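Local coordinates for penicillin binding protein 2X (Streptococcus thermophilus, PDB 5U47) that probably acts as a septal transpeptidase that cross-links peptides of neighbouring peptidoglycan strands during cell division and is a target of beta-lactam antibiotics, at residues 245-250 / 544-549; 229-234 / 260-265. The protein carries 1 engineered substitution. All coordinates share one frame; numbering follows the deposited sequence.

Contact 1: 245-250 / 544-549; sequences NASATV and YVTVQE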
# COMPACT_ATOMS: atom_id res chain seq x y z
N ASN A 245 16.26 9.37 -3.10
CA ASN A 245 15.17 8.46 -2.72
C ASN A 245 15.06 7.33 -3.73
O ASN A 245 15.67 7.38 -4.79
CB ASN A 245 13.83 9.19 -2.49
CG ASN A 245 13.21 9.73 -3.75
OD1 ASN A 245 12.96 8.98 -4.69
ND2 ASN A 245 12.93 11.04 -3.77
N ALA A 246 14.33 6.29 -3.37
CA ALA A 246 14.15 5.17 -4.28
C ALA A 246 12.96 4.35 -3.81
O ALA A 246 12.53 4.48 -2.65
CB ALA A 246 15.40 4.30 -4.34
N SER A 247 12.43 3.53 -4.72
CA SER A 247 11.33 2.65 -4.39
C SER A 247 11.44 1.38 -5.22
O SER A 247 12.05 1.38 -6.28
CB SER A 247 10.00 3.34 -4.67
OG SER A 247 9.85 3.52 -6.07
N ALA A 248 10.83 0.32 -4.71
CA ALA A 248 10.77 -0.97 -5.40
C ALA A 248 9.55 -1.72 -4.92
O ALA A 248 9.33 -1.81 -3.69
CB ALA A 248 12.00 -1.78 -5.12
N THR A 249 8.78 -2.26 -5.87
CA THR A 249 7.61 -3.03 -5.56
C THR A 249 7.48 -4.23 -6.49
O THR A 249 7.72 -4.13 -7.69
CB THR A 249 6.33 -2.16 -5.67
OG1 THR A 249 6.40 -1.10 -4.71
CG2 THR A 249 5.08 -2.95 -5.39
N VAL A 250 7.12 -5.37 -5.90
CA VAL A 250 6.88 -6.60 -6.65
C VAL A 250 5.38 -6.91 -6.56
O VAL A 250 4.80 -6.91 -5.47
CB VAL A 250 7.67 -7.78 -6.08
CG1 VAL A 250 7.38 -9.07 -6.87
CG2 VAL A 250 9.15 -7.47 -6.08
N TYR A 544 8.72 -3.04 -10.26
CA TYR A 544 8.91 -1.63 -10.64
C TYR A 544 9.87 -0.99 -9.67
O TYR A 544 9.66 -1.05 -8.45
CB TYR A 544 7.56 -0.93 -10.65
CG TYR A 544 7.55 0.54 -11.01
CD1 TYR A 544 8.16 1.01 -12.17
CD2 TYR A 544 6.80 1.44 -10.27
CE1 TYR A 544 8.09 2.34 -12.53
CE2 TYR A 544 6.74 2.78 -10.63
CZ TYR A 544 7.37 3.23 -11.76
OH TYR A 544 7.31 4.56 -12.12
N VAL A 545 10.93 -0.38 -10.20
CA VAL A 545 11.97 0.24 -9.39
C VAL A 545 12.21 1.66 -9.85
O VAL A 545 12.22 1.91 -11.06
CB VAL A 545 13.28 -0.57 -9.50
CG1 VAL A 545 14.39 0.06 -8.67
CG2 VAL A 545 13.04 -2.00 -9.07
N THR A 546 12.41 2.58 -8.90
CA THR A 546 12.71 3.97 -9.19
C THR A 546 13.82 4.46 -8.26
O THR A 546 13.97 3.96 -7.16
CB THR A 546 11.49 4.91 -8.99
OG1 THR A 546 11.26 5.14 -7.59
CG2 THR A 546 10.21 4.35 -9.66
N VAL A 547 14.60 5.41 -8.73
CA VAL A 547 15.63 6.09 -7.96
C VAL A 547 15.69 7.53 -8.49
O VAL A 547 15.78 7.75 -9.71
CB VAL A 547 17.02 5.39 -8.03
CG1 VAL A 547 17.53 5.28 -9.45
CG2 VAL A 547 18.03 6.14 -7.16
N GLN A 548 15.61 8.49 -7.58
CA GLN A 548 15.65 9.89 -7.93
C GLN A 548 17.03 10.48 -7.64
O GLN A 548 17.60 10.28 -6.56
CB GLN A 548 14.56 10.67 -7.18
CG GLN A 548 14.50 12.15 -7.57
CD GLN A 548 13.33 12.91 -6.96
OE1 GLN A 548 12.40 12.33 -6.45
NE2 GLN A 548 13.40 14.24 -7.03
N GLU A 549 17.54 11.20 -8.64
CA GLU A 549 18.81 11.91 -8.57
C GLU A 549 19.98 11.10 -8.03
O GLU A 549 20.58 11.46 -7.02
CB GLU A 549 18.63 13.22 -7.80
CG GLU A 549 17.63 14.16 -8.44
CD GLU A 549 17.25 15.34 -7.57
OE1 GLU A 549 18.16 15.98 -7.01
OE2 GLU A 549 16.04 15.64 -7.45
O HOH W 1 11.61 7.52 -6.48
O HOH W 2 8.72 1.22 -7.25
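Asn245 and Gln548 meet amide to amide where strands 245-250 and 544-548 run antiparallel. Gln548 leaves the backbone with CG anti to N (chi1 -177°) and continues extended. Its CB lies 3.4 Å from Asn245 OD1, and OE1 accepts a bond from Asn245 ND2 at 3.0 Å, the donor standing well above the Gln548 carbonyl plane, with the two amide planes 84° apart. NE2 points on to Glu549 OE2, itself salt-bridged to Lys520. The pair of strands belongs to the five-stranded antiparallel sheet of the transpeptidase domain; strand 258-264 flanks this pair on one side and strand 526-534 on the other. Inside it, Ser247 and Thr546 form a hydrogen-bonded pair whose N-H groups each reach the partner's carbonyl at 2.9 Å. Above that pair Ser247 OG and Thr546 OG1 share a 2.6 Å hydrogen bond. One water joins Thr546 OG1 to Asn245 OD1; a second joins Ser247 OG to Tyr544 O. On the other face Ala248 CB rests 4.1 Å from Val545 CG2, and Ala246 CB sits beside Val547 CB at 4.2 Å; Met234 and Phe237 of helix 224-241 pack there.

Contact 2: 229-234 / 260-265; sequences FLETQM and ATTQRP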
# COMPACT_ATOMS: atom_id res chain seq x y z
N PHE A 229 14.41 -10.16 1.55
CA PHE A 229 15.39 -10.22 0.48
C PHE A 229 15.43 -8.90 -0.29
O PHE A 229 16.51 -8.41 -0.62
CB PHE A 229 15.04 -11.39 -0.43
CG PHE A 229 16.08 -11.71 -1.42
CD1 PHE A 229 17.09 -12.61 -1.11
CD2 PHE A 229 16.05 -11.15 -2.67
CE1 PHE A 229 18.06 -12.91 -2.04
CE2 PHE A 229 17.00 -11.45 -3.60
CZ PHE A 229 18.02 -12.33 -3.29
N LEU A 230 14.25 -8.30 -0.56
CA LEU A 230 14.19 -7.02 -1.25
C LEU A 230 14.91 -5.90 -0.48
O LEU A 230 15.60 -5.06 -1.09
CB LEU A 230 12.73 -6.59 -1.49
CG LEU A 230 12.52 -5.21 -2.10
CD1 LEU A 230 13.17 -5.11 -3.45
CD2 LEU A 230 11.04 -4.88 -2.21
N GLU A 231 14.73 -5.87 0.85
CA GLU A 231 15.36 -4.84 1.70
C GLU A 231 16.88 -4.88 1.57
O GLU A 231 17.53 -3.86 1.43
CB GLU A 231 14.95 -5.00 3.19
CG GLU A 231 13.45 -4.85 3.50
CD GLU A 231 12.90 -3.41 3.51
OE1 GLU A 231 13.67 -2.47 3.76
OE2 GLU A 231 11.66 -3.22 3.32
N THR A 232 17.44 -6.08 1.62
CA THR A 232 18.88 -6.26 1.47
C THR A 232 19.36 -5.77 0.11
O THR A 232 20.34 -5.02 0.04
CB THR A 232 19.25 -7.74 1.62
OG1 THR A 232 18.76 -8.23 2.87
CG2 THR A 232 20.75 -7.95 1.52
N GLN A 233 18.68 -6.16 -0.96
CA GLN A 233 19.11 -5.72 -2.30
C GLN A 233 18.90 -4.24 -2.54
O GLN A 233 19.68 -3.64 -3.25
CB GLN A 233 18.45 -6.54 -3.42
CG GLN A 233 18.76 -8.00 -3.32
CD GLN A 233 20.26 -8.24 -3.27
OE1 GLN A 233 20.73 -8.81 -2.33
NE2 GLN A 233 21.01 -7.71 -4.27
N MET A 234 17.86 -3.67 -1.92
CA MET A 234 17.62 -2.25 -2.04
C MET A 234 18.72 -1.45 -1.33
O MET A 234 19.11 -0.40 -1.82
CB MET A 234 16.25 -1.87 -1.47
CG MET A 234 15.76 -0.56 -1.99
SD MET A 234 15.41 -0.64 -3.77
CE MET A 234 14.60 0.94 -3.85
N ALA A 260 5.83 -7.46 -2.27
CA ALA A 260 6.87 -6.80 -1.53
C ALA A 260 6.93 -5.35 -1.93
O ALA A 260 6.70 -5.01 -3.09
CB ALA A 260 8.21 -7.47 -1.77
N THR A 261 7.20 -4.46 -0.98
CA THR A 261 7.27 -3.05 -1.31
C THR A 261 8.17 -2.33 -0.34
O THR A 261 8.10 -2.56 0.86
CB THR A 261 5.87 -2.40 -1.38
OG1 THR A 261 5.97 -1.07 -1.89
CG2 THR A 261 5.16 -2.40 -0.04
N THR A 262 9.03 -1.47 -0.85
CA THR A 262 9.92 -0.72 0.01
C THR A 262 10.32 0.61 -0.60
O THR A 262 10.16 0.84 -1.82
CB THR A 262 11.17 -1.56 0.38
OG1 THR A 262 11.75 -1.06 1.61
CG2 THR A 262 12.20 -1.56 -0.74
N GLN A 263 10.83 1.48 0.25
CA GLN A 263 11.34 2.76 -0.20
C GLN A 263 12.54 3.13 0.61
O GLN A 263 12.75 2.58 1.69
CB GLN A 263 10.29 3.85 -0.10
CG GLN A 263 10.00 4.38 1.29
CD GLN A 263 8.89 5.42 1.24
OE1 GLN A 263 7.78 5.14 0.78
NE2 GLN A 263 9.18 6.62 1.71
N ARG A 264 13.35 4.05 0.06
CA ARG A 264 14.53 4.53 0.69
C ARG A 264 14.50 6.06 0.56
O ARG A 264 14.02 6.57 -0.44
CB ARG A 264 15.78 3.95 0.02
CG ARG A 264 15.97 2.44 0.25
CD ARG A 264 16.32 2.17 1.70
NE ARG A 264 16.56 0.75 2.00
CZ ARG A 264 15.60 -0.17 2.20
NH1 ARG A 264 14.32 0.14 2.09
NH2 ARG A 264 15.94 -1.43 2.49
N PRO A 265 14.98 6.79 1.57
CA PRO A 265 15.50 6.24 2.82
C PRO A 265 14.39 5.66 3.67
O PRO A 265 13.22 6.00 3.47
CB PRO A 265 16.12 7.47 3.52
CG PRO A 265 15.36 8.62 2.95
CD PRO A 265 15.16 8.25 1.51
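Helix 224-241 packs against strand 258-264, an outermost strand of the antiparallel transpeptidase sheet, and brings Leu230, Glu231 and Met234 onto Ala260, Thr262 and Arg264. The segment axes run 8.8 Å apart at closest and only 29° from parallel, so residues one turn apart on the helix meet alternate residues of the strand. At the polar centre Glu231, bent at chi2, holds a different partner with each carboxylate oxygen. Glu231 OE2 accepts a bond from Thr262 OG1 at 2.8 Å, met from above the carboxylate plane, and is also bonded to Gln227 NE2 and Ala150 N. OE1 forms a salt bridge with Arg264 NH2 at 2.8 Å and takes a weak bond from NH1; the carboxylate and guanidinium planes are inclined by 20°, and NH2 meets OE1 from above the carboxylate plane. NH1 also donates to Thr262 OG1 at 2.9 Å and to Gln263 O, while NE pairs with Asp235. These bonds fix the rotation of the buried guanidinium, and two carboxylates nearby probably favour its positive charge. Thr262 OG1, anti to its backbone N (chi1 -157°), faces the acid, leaving CG2 to the apolar side, 3.8 Å from Leu230 CD2. That same methyl of Leu230 lies 3.9 Å from Ala260 CB. Beyond them Met234 puts CB over one face of the guanidinium, toward its rim, and its CG 3.7 Å from Arg264 CG.

Contacts 1 and 2 have centres about 9 Å apart and share one sheet, in which strand 245-252 lies between the strands that carry segments 260-265 and 544-549. Val250 N lies 2.9 Å from Ala260 O, a probable backbone hydrogen bond, and Thr249 OG1, also bonded to Gln416 OE1, lies 2.8 Å from Thr261 OG1, a probable hydrogen bond on the face turned from helix 224-241. On the helix side Met234 spans both contacts: its CE comes 3.5 Å from Ala246 CB. Strand 503-510, the outermost strand at the far end of this sheet, carries Lys505 of a KSG sequence that, with Ser295, Lys298 and Ser354, is consistent with the active site of penicillin-binding proteins.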